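Local coordinates for copper-containing nitrite reductase (Hyphomicrobium denitrificans 1NES1, PDB 6TFO) that reduces nitrite to nitric oxide at a copper centre, probably with electrons from cytochrome c, and assembles as a homotrimer, at the interface of chains A and B. Numbering follows the deposited sequence. Chains: chain A/B, Copper-containing nitrite reductase.

Contacts 1 and 2 are two patches of the same asymmetric interface between chains A and B. The centres of their C-alpha atoms are about 24 Å apart. They share no residue. Contact 1 joins strand 67-73 and the turn after A:His419 to the segment between B:Cys263 and B:His271, a loop and the start of helix 268-274. It also uses helix 318-323 of B. Contact 2 joins the C-terminal tail of A and the loop leading into strand 412-418 to the 3-10 helix after B:His227. Segments near copper ligands of B in sequence serve both. Together they probably hold neighbouring subunits in register around the copper sites.

Contact 1: the interface of chains A and B. Residues chain A 69, 421, 424-425; chain B 267, 269, 318, 322.
This is a mixed polar and apolar patch of a subunit interface, consistent with the homotrimer, where A:Gln69 and A:Asp425 meet B:Tyr318, B:Ser267 and B:Ile322. It ties two separate parts of chain A to the copper-ligand loop and to helix 318-323 of chain B. A:Gln69 reaches in from a strand. Its CG lies anti to the backbone N (chi1 -176°) and the chain stays extended beyond it, which carries the amide over to chain B. The amide nitrogen NE2 of A:Gln69 makes a hydrogen bond of 3.1 Å with the phenol oxygen OH of B:Tyr318. The amide and ring planes stand nearly perpendicular, 86° apart. B:Ser267 packs on the same amide through its carbon, with CB 3.9 Å from A:Gln69 CD. Its hydroxyl OG is 4.0 Å from A:Asp425 OD2, too long for a direct bond.

A:Asp425 loses more surface to the partner than the other residues here. Its carboxylate oxygen OD2 lies 3.7 Å from B:Tyr318 OH, also longer than a hydrogen bond. The carboxylate is turned 55° from the ring. The same oxygen OD2 of A:Asp425 is 3.8 Å from the methyl CG2 of B:Ile322. That methyl also rests on one face of the B:Tyr318 ring, toward its rim, and should limit the ring's movement. Further along, B:Pro269 CG abuts the backbone oxygen O of A:Leu421 at 3.3 Å.

A:Gln69 lies on strand 67-73 of the N-terminal cupredoxin region, and the other residues of chain A lie on 3-10 helix 421-426. On the partner side, B:Ser267 follows a cis peptide bond, B:Pro269 lies near the start of helix 268-274, and B:Tyr318 and B:Ile322 belong to helix 318-323.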
# COMPACT_ATOMS: atom_id res chain seq x y z
N GLN A 69 -33.38 -8.69 -4.26
CA GLN A 69 -32.65 -7.41 -4.35
C GLN A 69 -31.23 -7.76 -4.78
O GLN A 69 -30.57 -8.57 -4.09
CB GLN A 69 -32.66 -6.66 -3.03
CG GLN A 69 -32.01 -5.29 -3.10
CD GLN A 69 -31.94 -4.63 -1.74
OE1 GLN A 69 -32.90 -4.64 -0.98
NE2 GLN A 69 -30.83 -3.99 -1.43
N LEU A 421 -33.59 3.95 7.54
CA LEU A 421 -34.03 2.68 6.92
C LEU A 421 -32.87 1.89 6.32
O LEU A 421 -33.11 0.71 5.96
CB LEU A 421 -35.11 2.96 5.87
CG LEU A 421 -36.53 3.16 6.42
CD1 LEU A 421 -37.48 3.50 5.30
CD2 LEU A 421 -37.01 1.92 7.17
N LEU A 424 -32.48 -1.50 7.85
CA LEU A 424 -33.10 -2.70 7.23
C LEU A 424 -31.97 -3.64 6.76
O LEU A 424 -32.04 -4.86 7.03
CB LEU A 424 -33.92 -2.30 6.00
CG LEU A 424 -35.28 -1.68 6.26
CD1 LEU A 424 -35.91 -1.22 4.93
CD2 LEU A 424 -36.19 -2.67 6.99
N ASP A 425 -30.99 -3.08 6.08
CA ASP A 425 -29.88 -3.83 5.45
C ASP A 425 -28.87 -4.29 6.51
O ASP A 425 -27.89 -4.87 6.11
CB ASP A 425 -29.26 -2.98 4.33
CG ASP A 425 -30.27 -2.52 3.28
OD1 ASP A 425 -31.01 -3.37 2.79
OD2 ASP A 425 -30.29 -1.32 2.95
N SER B 267 -34.52 -1.51 -2.99
CA SER B 267 -34.13 -1.05 -1.67
C SER B 267 -34.88 0.24 -1.36
O SER B 267 -34.73 1.23 -2.12
CB SER B 267 -32.62 -0.83 -1.61
OG SER B 267 -32.19 -0.23 -0.39
N PRO B 269 -34.39 2.36 1.16
CA PRO B 269 -33.42 3.43 1.41
C PRO B 269 -32.92 4.06 0.10
O PRO B 269 -32.72 5.25 0.07
CB PRO B 269 -32.26 2.73 2.14
CG PRO B 269 -32.88 1.49 2.75
CD PRO B 269 -34.02 1.10 1.82
N TYR B 318 -23.27 2.57 -2.89
CA TYR B 318 -24.05 1.64 -2.04
C TYR B 318 -23.40 1.51 -0.67
O TYR B 318 -24.11 1.53 0.31
CB TYR B 318 -24.25 0.25 -2.67
CG TYR B 318 -25.34 -0.54 -1.98
CD1 TYR B 318 -26.65 -0.09 -2.01
CD2 TYR B 318 -25.07 -1.69 -1.25
CE1 TYR B 318 -27.68 -0.77 -1.36
CE2 TYR B 318 -26.08 -2.39 -0.60
CZ TYR B 318 -27.39 -1.93 -0.65
OH TYR B 318 -28.42 -2.57 -0.00
N ILE B 322 -25.58 2.22 2.92
CA ILE B 322 -25.86 1.23 4.01
C ILE B 322 -25.04 1.55 5.26
O ILE B 322 -25.45 1.06 6.34
CB ILE B 322 -25.67 -0.23 3.54
CG1 ILE B 322 -24.21 -0.56 3.22
CG2 ILE B 322 -26.60 -0.53 2.38
CD1 ILE B 322 -23.84 -2.04 3.25

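Contact 2: the interface of chains A and B. Residues chain A 410-412, 438-439, 443; chain B 231-232, 238.
The 3-10 helix 232-238 of chain B meets the C-terminal tail and the loop leading into strand 412-418 of chain A here, with B:Tyr238 and B:Pro232 touching A:Lys438, A:Met443 and A:Arg410. The phenol OH of B:Tyr238 donates a hydrogen bond of 2.6 Å to the backbone oxygen O of A:Lys438. This oxygen lies in the plane of the ring, and the phenol is tilted 23° from the carbonyl plane.

The same carbonyl is gripped within chain A. A:Arg410 presents NH1 and NH2 end-on, with NH2 3.0 Å from A:Lys438 O. Both nitrogens lie above the carbonyl plane. Side-on, NE and NH2 of A:Arg410 hold the backbone oxygen of A:Gly411, with NE 3.0 Å from A:Gly411 O on a lone pair. These bonds fix the guanidinium, and the arginine probably holds the A:Lys438 oxygen in place for B:Tyr238. B:Pro232 covers one guanidinium face near its rim, with CD 3.7 Å from A:Arg410 CZ.

The amide of A:Asn439 passes by the rim of the B:Tyr238 ring, with its oxygen OD1 3.5 Å from B:Tyr238 CE2. A:Met443 lies over one face of the ring near CE1. Its CG points away from the backbone N (chi1 -174°), and the chain runs on extended to the sulfur before the terminal methyl turns aside. This brings SD of A:Met443 to 3.4 Å from B:Tyr238 CE1.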
# COMPACT_ATOMS: atom_id res chain seq x y z
N ARG A 410 -57.89 -3.27 10.89
CA ARG A 410 -57.96 -4.26 9.77
C ARG A 410 -56.70 -5.13 9.71
O ARG A 410 -55.74 -4.84 10.45
CB ARG A 410 -58.20 -3.52 8.46
CG ARG A 410 -57.15 -2.47 8.12
CD ARG A 410 -56.96 -2.43 6.62
NE ARG A 410 -56.48 -3.72 6.16
CZ ARG A 410 -56.61 -4.21 4.92
NH1 ARG A 410 -57.23 -3.52 3.99
NH2 ARG A 410 -56.12 -5.39 4.63
N GLY A 411 -56.73 -6.15 8.85
CA GLY A 411 -55.71 -7.20 8.77
C GLY A 411 -54.49 -6.76 7.99
O GLY A 411 -54.55 -5.68 7.34
N GLY A 412 -53.43 -7.57 8.04
CA GLY A 412 -52.17 -7.37 7.30
C GLY A 412 -50.94 -7.85 8.07
O GLY A 412 -51.06 -8.23 9.26
N LYS A 438 -57.69 -9.16 2.35
CA LYS A 438 -56.84 -8.22 1.57
C LYS A 438 -57.56 -6.87 1.45
O LYS A 438 -56.93 -5.85 1.77
CB LYS A 438 -56.51 -8.78 0.18
CG LYS A 438 -57.67 -8.88 -0.82
CD LYS A 438 -58.78 -9.89 -0.48
CE LYS A 438 -58.32 -11.33 -0.53
NZ LYS A 438 -58.90 -12.14 0.57
N ASN A 439 -58.83 -6.88 1.01
CA ASN A 439 -59.62 -5.68 0.65
C ASN A 439 -60.80 -5.52 1.62
O ASN A 439 -61.63 -6.44 1.70
CB ASN A 439 -60.12 -5.72 -0.80
CG ASN A 439 -59.01 -5.63 -1.82
OD1 ASN A 439 -57.97 -5.01 -1.59
ND2 ASN A 439 -59.20 -6.26 -2.95
N MET A 443 -58.80 -0.07 3.46
CA MET A 443 -57.80 -0.10 2.35
C MET A 443 -58.14 -1.23 1.37
O MET A 443 -58.31 -2.38 1.85
CB MET A 443 -56.39 -0.30 2.91
CG MET A 443 -55.30 -0.20 1.88
SD MET A 443 -53.68 -0.12 2.66
CE MET A 443 -53.70 1.58 3.23
N GLY B 231 -53.18 -0.06 6.92
CA GLY B 231 -53.25 -1.35 6.21
C GLY B 231 -51.91 -1.70 5.56
O GLY B 231 -50.97 -0.91 5.62
N PRO B 232 -51.80 -2.88 4.90
CA PRO B 232 -50.51 -3.38 4.40
C PRO B 232 -49.61 -2.32 3.73
O PRO B 232 -50.02 -1.68 2.76
CB PRO B 232 -50.95 -4.46 3.40
CG PRO B 232 -52.22 -5.02 4.01
CD PRO B 232 -52.91 -3.80 4.60
N TYR B 238 -50.24 -2.48 -2.36
CA TYR B 238 -51.26 -2.36 -3.43
C TYR B 238 -50.71 -1.52 -4.60
O TYR B 238 -51.37 -1.52 -5.65
CB TYR B 238 -52.56 -1.75 -2.89
CG TYR B 238 -53.16 -2.45 -1.69
CD1 TYR B 238 -52.67 -2.22 -0.41
CD2 TYR B 238 -54.19 -3.37 -1.83
CE1 TYR B 238 -53.18 -2.89 0.68
CE2 TYR B 238 -54.70 -4.06 -0.74
CZ TYR B 238 -54.19 -3.82 0.52
OH TYR B 238 -54.69 -4.48 1.60